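PDB 6K97: fusion DH from Streptomyces sp. MJ635-86F5, which probably dehydrates beta-hydroxyacyl polyketide intermediates in cremimycin biosynthesis, here as an engineered fusion of the parts of a split dehydratase domain with a double hotdog fold. Local coordinates for residues Leu27-Thr32 against Leu37-Glu42; Phe211-Thr216 against Ala258-Leu263; Ala240-Pro245 against His249-Leu254. All blocks are in the same frame, centred on the assembly; numbering follows the deposited sequence.

Contact 1 (Leu27-Thr32 against Leu37-Glu42)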
loop_
_atom_site.group_PDB
_atom_site.type_symbol
_atom_site.label_atom_id
_atom_site.label_comp_id
_atom_site.label_asym_id
_atom_site.label_seq_id
_atom_site.Cartn_x
_atom_site.Cartn_y
_atom_site.Cartn_z
ATOM N N LEU A 27 -8.930 5.415 5.053
ATOM C CA LEU A 27 -7.668 4.907 5.527
ATOM C C LEU A 27 -6.420 5.564 4.900
ATOM O O LEU A 27 -5.281 5.230 5.243
ATOM C CB LEU A 27 -7.628 3.386 5.357
ATOM C CG LEU A 27 -8.721 2.578 6.113
ATOM C CD1 LEU A 27 -8.649 1.137 5.643
ATOM C CD2 LEU A 27 -8.630 2.620 7.630
ATOM N N GLY A 28 -6.650 6.536 4.022
ATOM C CA GLY A 28 -5.574 7.237 3.351
ATOM C C GLY A 28 -5.200 6.645 2.016
ATOM O O GLY A 28 -4.148 6.971 1.527
ATOM N N LEU A 29 -6.018 5.759 1.438
ATOM C CA LEU A 29 -5.719 5.105 0.127
ATOM C C LEU A 29 -6.666 5.451 -1.006
ATOM O O LEU A 29 -7.779 5.851 -0.790
ATOM C CB LEU A 29 -5.763 3.586 0.274
ATOM C CG LEU A 29 -4.728 3.064 1.260
ATOM C CD1 LEU A 29 -5.399 2.219 2.352
ATOM C CD2 LEU A 29 -3.632 2.270 0.555
ATOM N N GLU A 30 -6.216 5.216 -2.220
ATOM C CA GLU A 30 -7.007 5.422 -3.427
ATOM C C GLU A 30 -7.672 4.103 -3.778
ATOM O O GLU A 30 -7.021 3.055 -3.757
ATOM C CB GLU A 30 -6.103 5.933 -4.584
ATOM C CG GLU A 30 -5.496 7.309 -4.304
ATOM C CD GLU A 30 -4.052 7.539 -4.792
ATOM O OE1 GLU A 30 -3.148 6.661 -4.670
ATOM O OE2 GLU A 30 -3.804 8.653 -5.287
ATOM N N ALA A 31 -8.961 4.150 -4.115
ATOM C CA ALA A 31 -9.718 2.963 -4.482
ATOM C C ALA A 31 -9.396 2.554 -5.908
ATOM O O ALA A 31 -8.874 3.370 -6.685
ATOM C CB ALA A 31 -11.203 3.215 -4.343
ATOM N N THR A 32 -9.681 1.278 -6.235
ATOM C CA THR A 32 -9.659 0.791 -7.604
ATOM C C THR A 32 -10.986 0.083 -7.871
ATOM O O THR A 32 -11.611 -0.403 -6.948
ATOM C CB THR A 32 -8.448 -0.141 -7.828
ATOM O OG1 THR A 32 -8.264 -0.331 -9.229
ATOM C CG2 THR A 32 -8.635 -1.525 -7.154
ATOM N N LEU A 37 -9.961 -6.610 -5.904
ATOM C CA LEU A 37 -9.078 -5.622 -5.296
ATOM C C LEU A 37 -9.886 -4.404 -4.912
ATOM O O LEU A 37 -10.747 -3.965 -5.670
ATOM C CB LEU A 37 -7.972 -5.243 -6.257
ATOM C CG LEU A 37 -7.060 -6.396 -6.663
ATOM C CD1 LEU A 37 -6.160 -6.022 -7.816
ATOM C CD2 LEU A 37 -6.233 -6.845 -5.485
ATOM N N ALA A 38 -9.616 -3.872 -3.728
ATOM C CA ALA A 38 -10.245 -2.661 -3.236
ATOM C C ALA A 38 -9.409 -1.352 -3.470
ATOM O O ALA A 38 -9.989 -0.308 -3.690
ATOM C CB ALA A 38 -10.535 -2.833 -1.753
ATOM N N THR A 39 -8.074 -1.418 -3.417
ATOM C CA THR A 39 -7.196 -0.233 -3.464
ATOM C C THR A 39 -6.091 -0.313 -4.538
ATOM O O THR A 39 -5.702 -1.387 -4.967
ATOM C CB THR A 39 -6.457 0.001 -2.106
ATOM O OG1 THR A 39 -5.454 -1.011 -1.912
ATOM C CG2 THR A 39 -7.411 0.011 -0.914
ATOM N N ALA A 40 -5.554 0.852 -4.908
ATOM C CA ALA A 40 -4.381 0.991 -5.805
ATOM C C ALA A 40 -3.599 2.214 -5.445
ATOM O O ALA A 40 -4.172 3.253 -5.362
ATOM C CB ALA A 40 -4.853 1.145 -7.229
ATOM N N THR A 41 -2.299 2.135 -5.206
ATOM C CA THR A 41 -1.578 3.333 -4.926
ATOM C C THR A 41 -0.258 3.322 -5.613
ATOM O O THR A 41 0.371 2.279 -5.717
ATOM C CB THR A 41 -1.373 3.566 -3.416
ATOM O OG1 THR A 41 -0.076 3.132 -3.035
ATOM C CG2 THR A 41 -2.357 2.823 -2.572
ATOM N N GLU A 42 0.178 4.479 -6.092
ATOM C CA GLU A 42 1.466 4.608 -6.750
ATOM C C GLU A 42 2.355 5.016 -5.631
ATOM O O GLU A 42 1.938 5.822 -4.816
ATOM C CB GLU A 42 1.448 5.669 -7.871
ATOM C CG GLU A 42 2.744 5.706 -8.711
ATOM C CD GLU A 42 2.806 6.865 -9.732
ATOM O OE1 GLU A 42 2.793 8.028 -9.267
ATOM O OE2 GLU A 42 2.919 6.639 -10.962
#
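The tightest side-chain meeting between Leu27-Thr32 and Leu37-Glu42 is methyl against methyl: Leu29 CD2 lies 3.4 Å from Thr41 CG2, on a buried face. The Leu29 side chain stands over the strand because its CG is anti to the carbonyl carbon (chi1 -61°), and its CB also touches the methyl of Thr39. Thr39 turns OG1 to the hydroxyl of Thr51, while Leu29 packs on Leu29 of the second subunit. Further along, Thr32 CB rests 3.9 Å from Ala40 CB, and Thr32 CG2 sits 3.6 Å from Leu37 O; the OG1 of Thr32 is hydrogen-bonded to His84.

Two backbone bonds tie the segments together. Ala40 N gives a nearly straight bond to Glu30 O (2.9 Å, 169°). Thr32 N reaches Ala38 O at 3.0 Å, arriving well above the carbonyl plane. They enclose Ala31 and Thr39, a non-hydrogen-bonded antiparallel pair and the single bridge of the contact. Strand 39-42 is thus lined on its outer edge by an irregular chain, all within the N-terminal part of the fusion, while its inner edge pairs with strand 48-55, the pairing interrupted by a classic beta bulge in which Ala38 and Thr39 both face Thr51.

The looser side belongs to Ala31, which is exposed and whose CB merely brushes Ala38 O at 3.8 Å. Glu30, bent at chi2 (143°), lies along the strand's margin with Glu30 OE1 3.7 Å from Thr41 CA, and is covered by the second subunit, where OE2 is hydrogen-bonded to His133 and the side chain packs on Trp140.

Contact 2 (Phe211-Thr216 against Ala258-Leu263). With SO4 (sulfate ion), chain C.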
loop_
_atom_site.group_PDB
_atom_site.type_symbol
_atom_site.label_atom_id
_atom_site.label_comp_id
_atom_site.label_asym_id
_atom_site.label_seq_id
_atom_site.Cartn_x
_atom_site.Cartn_y
_atom_site.Cartn_z
ATOM N N PHE A 211 -10.096 -33.082 -10.831
ATOM C CA PHE A 211 -10.496 -31.760 -11.257
ATOM C C PHE A 211 -11.997 -31.600 -10.992
ATOM O O PHE A 211 -12.824 -31.869 -11.853
ATOM C CB PHE A 211 -10.191 -31.553 -12.747
ATOM C CG PHE A 211 -8.733 -31.670 -13.095
ATOM C CD1 PHE A 211 -7.895 -30.568 -13.023
ATOM C CD2 PHE A 211 -8.197 -32.869 -13.501
ATOM C CE1 PHE A 211 -6.540 -30.673 -13.332
ATOM C CE2 PHE A 211 -6.849 -32.980 -13.800
ATOM C CZ PHE A 211 -6.012 -31.880 -13.716
ATOM N N GLN A 212 -12.340 -31.176 -9.790
ATOM C CA GLN A 212 -13.724 -31.158 -9.387
ATOM C C GLN A 212 -14.357 -29.802 -9.649
ATOM O O GLN A 212 -14.641 -29.045 -8.732
ATOM C CB GLN A 212 -13.820 -31.529 -7.921
ATOM C CG GLN A 212 -13.334 -32.957 -7.692
ATOM C CD GLN A 212 -12.609 -33.214 -6.379
ATOM O OE1 GLN A 212 -12.144 -32.311 -5.685
ATOM N NE2 GLN A 212 -12.457 -34.481 -6.078
ATOM N N TYR A 213 -14.590 -29.509 -10.915
ATOM C CA TYR A 213 -15.091 -28.216 -11.322
ATOM C C TYR A 213 -16.604 -28.125 -11.071
ATOM O O TYR A 213 -17.367 -28.870 -11.666
ATOM C CB TYR A 213 -14.801 -27.990 -12.799
ATOM C CG TYR A 213 -13.301 -27.927 -13.141
ATOM C CD1 TYR A 213 -12.455 -26.991 -12.527
ATOM C CD2 TYR A 213 -12.760 -28.733 -14.153
ATOM C CE1 TYR A 213 -11.111 -26.909 -12.868
ATOM C CE2 TYR A 213 -11.455 -28.626 -14.518
ATOM C CZ TYR A 213 -10.620 -27.723 -13.849
ATOM O OH TYR A 213 -9.308 -27.654 -14.180
ATOM N N GLY A 214 -17.022 -27.185 -10.210
ATOM C CA GLY A 214 -18.427 -26.864 -10.086
ATOM C C GLY A 214 -18.914 -26.025 -11.267
ATOM O O GLY A 214 -18.187 -25.772 -12.231
ATOM N N GLU A 215 -20.158 -25.589 -11.173
ATOM C CA GLU A 215 -20.881 -25.066 -12.296
ATOM C C GLU A 215 -20.205 -23.857 -12.927
ATOM O O GLU A 215 -20.132 -23.742 -14.166
ATOM C CB GLU A 215 -22.335 -24.803 -11.922
ATOM C CG GLU A 215 -23.198 -24.740 -13.176
ATOM C CD GLU A 215 -24.675 -24.525 -12.895
ATOM O OE1 GLU A 215 -25.104 -24.663 -11.702
ATOM O OE2 GLU A 215 -25.374 -24.209 -13.888
ATOM N N THR A 216 -19.684 -22.970 -12.102
ATOM C CA THR A 216 -19.060 -21.771 -12.654
ATOM C C THR A 216 -17.838 -22.037 -13.517
ATOM O O THR A 216 -17.506 -21.229 -14.408
ATOM C CB THR A 216 -18.582 -20.800 -11.568
ATOM O OG1 THR A 216 -19.651 -20.503 -10.670
ATOM C CG2 THR A 216 -18.127 -19.500 -12.243
ATOM N N ALA A 258 -11.034 -22.338 -21.168
ATOM C CA ALA A 258 -10.169 -22.420 -22.345
ATOM C C ALA A 258 -9.011 -23.354 -22.179
ATOM O O ALA A 258 -8.524 -23.863 -23.164
ATOM C CB ALA A 258 -9.641 -21.044 -22.698
ATOM N N LEU A 259 -8.563 -23.609 -20.951
ATOM C CA LEU A 259 -7.542 -24.631 -20.717
ATOM C C LEU A 259 -8.116 -26.012 -20.530
ATOM O O LEU A 259 -7.360 -27.001 -20.598
ATOM C CB LEU A 259 -6.690 -24.315 -19.464
ATOM C CG LEU A 259 -6.040 -22.943 -19.406
ATOM C CD1 LEU A 259 -5.181 -22.822 -18.142
ATOM C CD2 LEU A 259 -5.237 -22.690 -20.671
ATOM N N HIS A 260 -9.402 -26.125 -20.186
ATOM C CA HIS A 260 -9.924 -27.448 -19.889
ATOM C C HIS A 260 -9.792 -28.339 -21.125
ATOM O O HIS A 260 -9.370 -29.497 -21.047
ATOM C CB HIS A 260 -11.357 -27.361 -19.382
ATOM C CG HIS A 260 -11.488 -26.599 -18.086
ATOM N ND1 HIS A 260 -12.676 -26.061 -17.655
ATOM C CD2 HIS A 260 -10.572 -26.302 -17.127
ATOM C CE1 HIS A 260 -12.483 -25.475 -16.486
ATOM N NE2 HIS A 260 -11.218 -25.607 -16.151
ATOM N N ALA A 261 -10.037 -27.759 -22.286
ATOM C CA ALA A 261 -9.842 -28.489 -23.522
ATOM C C ALA A 261 -8.424 -29.008 -23.647
ATOM O O ALA A 261 -8.212 -30.148 -24.049
ATOM C CB ALA A 261 -10.181 -27.622 -24.716
ATOM N N ALA A 262 -7.456 -28.198 -23.312
ATOM C CA ALA A 262 -6.062 -28.619 -23.497
ATOM C C ALA A 262 -5.730 -29.804 -22.589
ATOM O O ALA A 262 -4.893 -30.615 -22.936
ATOM C CB ALA A 262 -5.095 -27.475 -23.263
ATOM N N LEU A 263 -6.413 -29.895 -21.449
ATOM C CA LEU A 263 -6.193 -30.998 -20.511
ATOM C C LEU A 263 -6.527 -32.344 -21.114
ATOM O O LEU A 263 -6.028 -33.318 -20.634
ATOM C CB LEU A 263 -7.008 -30.844 -19.234
ATOM C CG LEU A 263 -6.671 -29.657 -18.350
ATOM C CD1 LEU A 263 -7.713 -29.572 -17.245
ATOM C CD2 LEU A 263 -5.260 -29.775 -17.792
HETATM S S SO4 C . -22.226 -28.415 -9.336
HETATM O O1 SO4 C . -21.696 -27.036 -9.093
HETATM O O2 SO4 C . -21.126 -29.325 -9.737
HETATM O O3 SO4 C . -22.799 -28.945 -8.068
HETATM O O4 SO4 C . -23.284 -28.433 -10.400
#
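Tyr213 and His260 meet face to face from opposite directions in an offset stack, ring centroids 4.0 Å apart and planes at 30°. The imidazole does not sit over the middle of the phenol: His260 NE2 lies 3.2 Å from Tyr213 CZ, toward the rim of that ring. With CG anti to its carbonyl carbon (chi1 -63°), His260 reaches out from helix 252-266 toward strand 211-213. Its rotation is further fixed by hydrogen bonds from outside, NE2 with Asp256 and ND1 with Tyr203. One helical turn on, Leu263 places CD1 over a face of the Phe211 ring, 4.2 Å from Phe211 CE1, and the same methyl is 4.0 Å from Tyr213 OH. A leucine in place of Tyr213 would probably leave a face of the imidazole without its flat partner and open a gap beside Leu263. Away from these rings, Glu215 N hydrogen-bonds sulfate O1 at 3.0 Å, and Arg218 holds the same ion, probably from the crystallisation liquor. All of this lies in the C-terminal hotdog part of the fusion, where Tyr213-Gly214 and the Asp256-to-His260 spacing match the YGxxF and DxxxQ/H motifs of polyketide synthase dehydratases.

Contact 3 (Ala240-Pro245 against His249-Leu254)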
loop_
_atom_site.group_PDB
_atom_site.type_symbol
_atom_site.label_atom_id
_atom_site.label_comp_id
_atom_site.label_asym_id
_atom_site.label_seq_id
_atom_site.Cartn_x
_atom_site.Cartn_y
_atom_site.Cartn_z
ATOM N N ALA A 240 -25.499 -16.232 -13.161
ATOM C CA ALA A 240 -26.093 -15.616 -11.965
ATOM C C ALA A 240 -25.299 -15.852 -10.670
ATOM O O ALA A 240 -25.632 -15.283 -9.641
ATOM C CB ALA A 240 -27.537 -16.092 -11.787
ATOM N N SER A 241 -24.254 -16.675 -10.721
ATOM C CA SER A 241 -23.510 -17.032 -9.515
ATOM C C SER A 241 -22.067 -16.496 -9.411
ATOM O O SER A 241 -21.378 -16.832 -8.442
ATOM C CB SER A 241 -23.539 -18.558 -9.334
ATOM O OG SER A 241 -24.801 -18.985 -8.846
ATOM N N SER A 242 -21.599 -15.691 -10.377
ATOM C CA SER A 242 -20.328 -14.917 -10.193
ATOM C C SER A 242 -20.569 -13.428 -10.415
ATOM O O SER A 242 -21.676 -13.067 -10.783
ATOM C CB SER A 242 -19.161 -15.457 -11.075
ATOM O OG SER A 242 -19.590 -16.190 -12.217
ATOM N N PRO A 243 -19.551 -12.565 -10.156
ATOM C CA PRO A 243 -19.591 -11.277 -10.753
ATOM C C PRO A 243 -19.565 -11.496 -12.247
ATOM O O PRO A 243 -19.024 -12.494 -12.729
ATOM C CB PRO A 243 -18.280 -10.607 -10.284
ATOM C CG PRO A 243 -17.857 -11.403 -9.109
ATOM C CD PRO A 243 -18.247 -12.784 -9.525
ATOM N N LYS A 244 -20.182 -10.586 -12.974
ATOM C CA LYS A 244 -20.269 -10.709 -14.414
ATOM C C LYS A 244 -18.915 -10.584 -15.115
ATOM O O LYS A 244 -18.023 -9.838 -14.678
ATOM C CB LYS A 244 -21.226 -9.664 -14.923
ATOM C CG LYS A 244 -22.585 -9.692 -14.261
ATOM C CD LYS A 244 -23.146 -11.086 -14.414
ATOM C CE LYS A 244 -24.666 -11.068 -14.368
ATOM N NZ LYS A 244 -25.184 -12.453 -14.552
ATOM N N PRO A 245 -18.746 -11.302 -16.229
ATOM C CA PRO A 245 -17.474 -11.229 -16.999
ATOM C C PRO A 245 -17.125 -9.817 -17.495
ATOM O O PRO A 245 -15.930 -9.414 -17.527
ATOM C CB PRO A 245 -17.696 -12.204 -18.157
ATOM C CG PRO A 245 -19.184 -12.435 -18.228
ATOM C CD PRO A 245 -19.733 -12.210 -16.849
ATOM N N HIS A 249 -11.052 -8.027 -16.401
ATOM C CA HIS A 249 -10.221 -7.982 -17.618
ATOM C C HIS A 249 -10.522 -9.218 -18.434
ATOM O O HIS A 249 -10.993 -9.078 -19.545
ATOM C CB HIS A 249 -8.766 -7.764 -17.306
ATOM C CG HIS A 249 -8.561 -6.456 -16.616
ATOM N ND1 HIS A 249 -8.647 -5.255 -17.284
ATOM C CD2 HIS A 249 -8.420 -6.146 -15.307
ATOM C CE1 HIS A 249 -8.443 -4.274 -16.436
ATOM N NE2 HIS A 249 -8.348 -4.787 -15.227
ATOM N N VAL A 250 -10.307 -10.389 -17.837
ATOM C CA VAL A 250 -10.818 -11.653 -18.358
ATOM C C VAL A 250 -11.240 -12.595 -17.198
ATOM O O VAL A 250 -10.445 -13.010 -16.424
ATOM C CB VAL A 250 -9.769 -12.391 -19.201
ATOM C CG1 VAL A 250 -10.427 -13.572 -19.870
ATOM C CG2 VAL A 250 -9.156 -11.492 -20.249
ATOM N N HIS A 251 -12.514 -12.917 -17.145
ATOM C CA HIS A 251 -13.125 -13.655 -16.096
ATOM C C HIS A 251 -12.276 -14.910 -15.969
ATOM O O HIS A 251 -12.105 -15.635 -16.924
ATOM C CB HIS A 251 -14.610 -13.972 -16.449
ATOM C CG HIS A 251 -15.445 -14.436 -15.273
ATOM N ND1 HIS A 251 -15.146 -15.561 -14.543
ATOM C CD2 HIS A 251 -16.575 -13.936 -14.717
ATOM C CE1 HIS A 251 -16.045 -15.735 -13.592
ATOM N NE2 HIS A 251 -16.926 -14.762 -13.675
ATOM N N PRO A 252 -11.746 -15.160 -14.771
ATOM C CA PRO A 252 -10.910 -16.312 -14.558
ATOM C C PRO A 252 -11.536 -17.662 -14.949
ATOM O O PRO A 252 -10.826 -18.512 -15.439
ATOM C CB PRO A 252 -10.661 -16.262 -13.071
ATOM C CG PRO A 252 -10.674 -14.801 -12.743
ATOM C CD PRO A 252 -11.723 -14.235 -13.635
ATOM N N ALA A 253 -12.849 -17.834 -14.773
ATOM C CA ALA A 253 -13.562 -19.057 -15.243
ATOM C C ALA A 253 -13.553 -19.212 -16.781
ATOM O O ALA A 253 -13.453 -20.325 -17.314
ATOM C CB ALA A 253 -15.000 -19.066 -14.738
ATOM N N LEU A 254 -13.611 -18.096 -17.486
ATOM C CA LEU A 254 -13.641 -18.121 -18.956
ATOM C C LEU A 254 -12.292 -18.542 -19.450
ATOM O O LEU A 254 -12.138 -19.521 -20.252
ATOM C CB LEU A 254 -13.992 -16.768 -19.444
ATOM C CG LEU A 254 -14.313 -16.448 -20.864
ATOM C CD1 LEU A 254 -15.518 -17.236 -21.324
ATOM C CD2 LEU A 254 -14.609 -14.939 -20.917
#
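NE2 of His251 is approached by two groups of the Ala240-Pro245 loop, neither of them holding it firmly. Pro243 O accepts a weak bond from His251 NE2 at 3.2 Å, bent to 126°, and Ser242 OG offers a still longer weak one to His251 NE2 at 3.4 Å; Ser242 is poorly ordered. The other ring nitrogen, His251 ND1, takes a hydrogen bond from Ala253 N (3.2 Å), which lies in the imidazole plane. His251 is therefore the N-cap of helix 252-266, with its side chain meeting an amide of the first turn. The ring can bridge helix and loop because CG is anti to the backbone N (chi1 -165°).

The loop meets this imidazole by its edge. Pro245 crosses the side chain obliquely, its CA 3.7 Å from His251 CD2 and its CB 3.9 Å from His251 CB, closing the short connection that leads into the helix. Elsewhere the ring meets Trp61 edge-to-face. The contact lies in the C-terminal hotdog part, and His251-Pro252 open the HPxxxD sequence that leads to Asp256.

With ND1 accepting, the ring hydrogen is probably on NE2, which suits Pro243 O. The long contact from Ser242 OG would need a bare NE2 and so is probably marginal at best while the ND1 cap holds.

Along the chain contact 1 comes first, in the N-terminal part of the fusion, and contacts 2 and 3 follow beyond the unmodelled residues 151-190, in the C-terminal hotdog part. Contact 3 is nested inside the loop closed by contact 2, and both use helix 252-266, which carries Asp256 and His260. Their centres are about 14 Å apart and they touch, Thr216 O lying 3.3 Å from Ala253 CB. Contacts 1 and 2, on opposite sides of the chain's centre, are well separated (centres about 33 Å, nearest atoms about 17 Å). Contact 3 comes closer to contact 1 (centres about 22 Å, nearest atoms about 7 Å), and His84 hydrogen-bonds both Thr32 and His249.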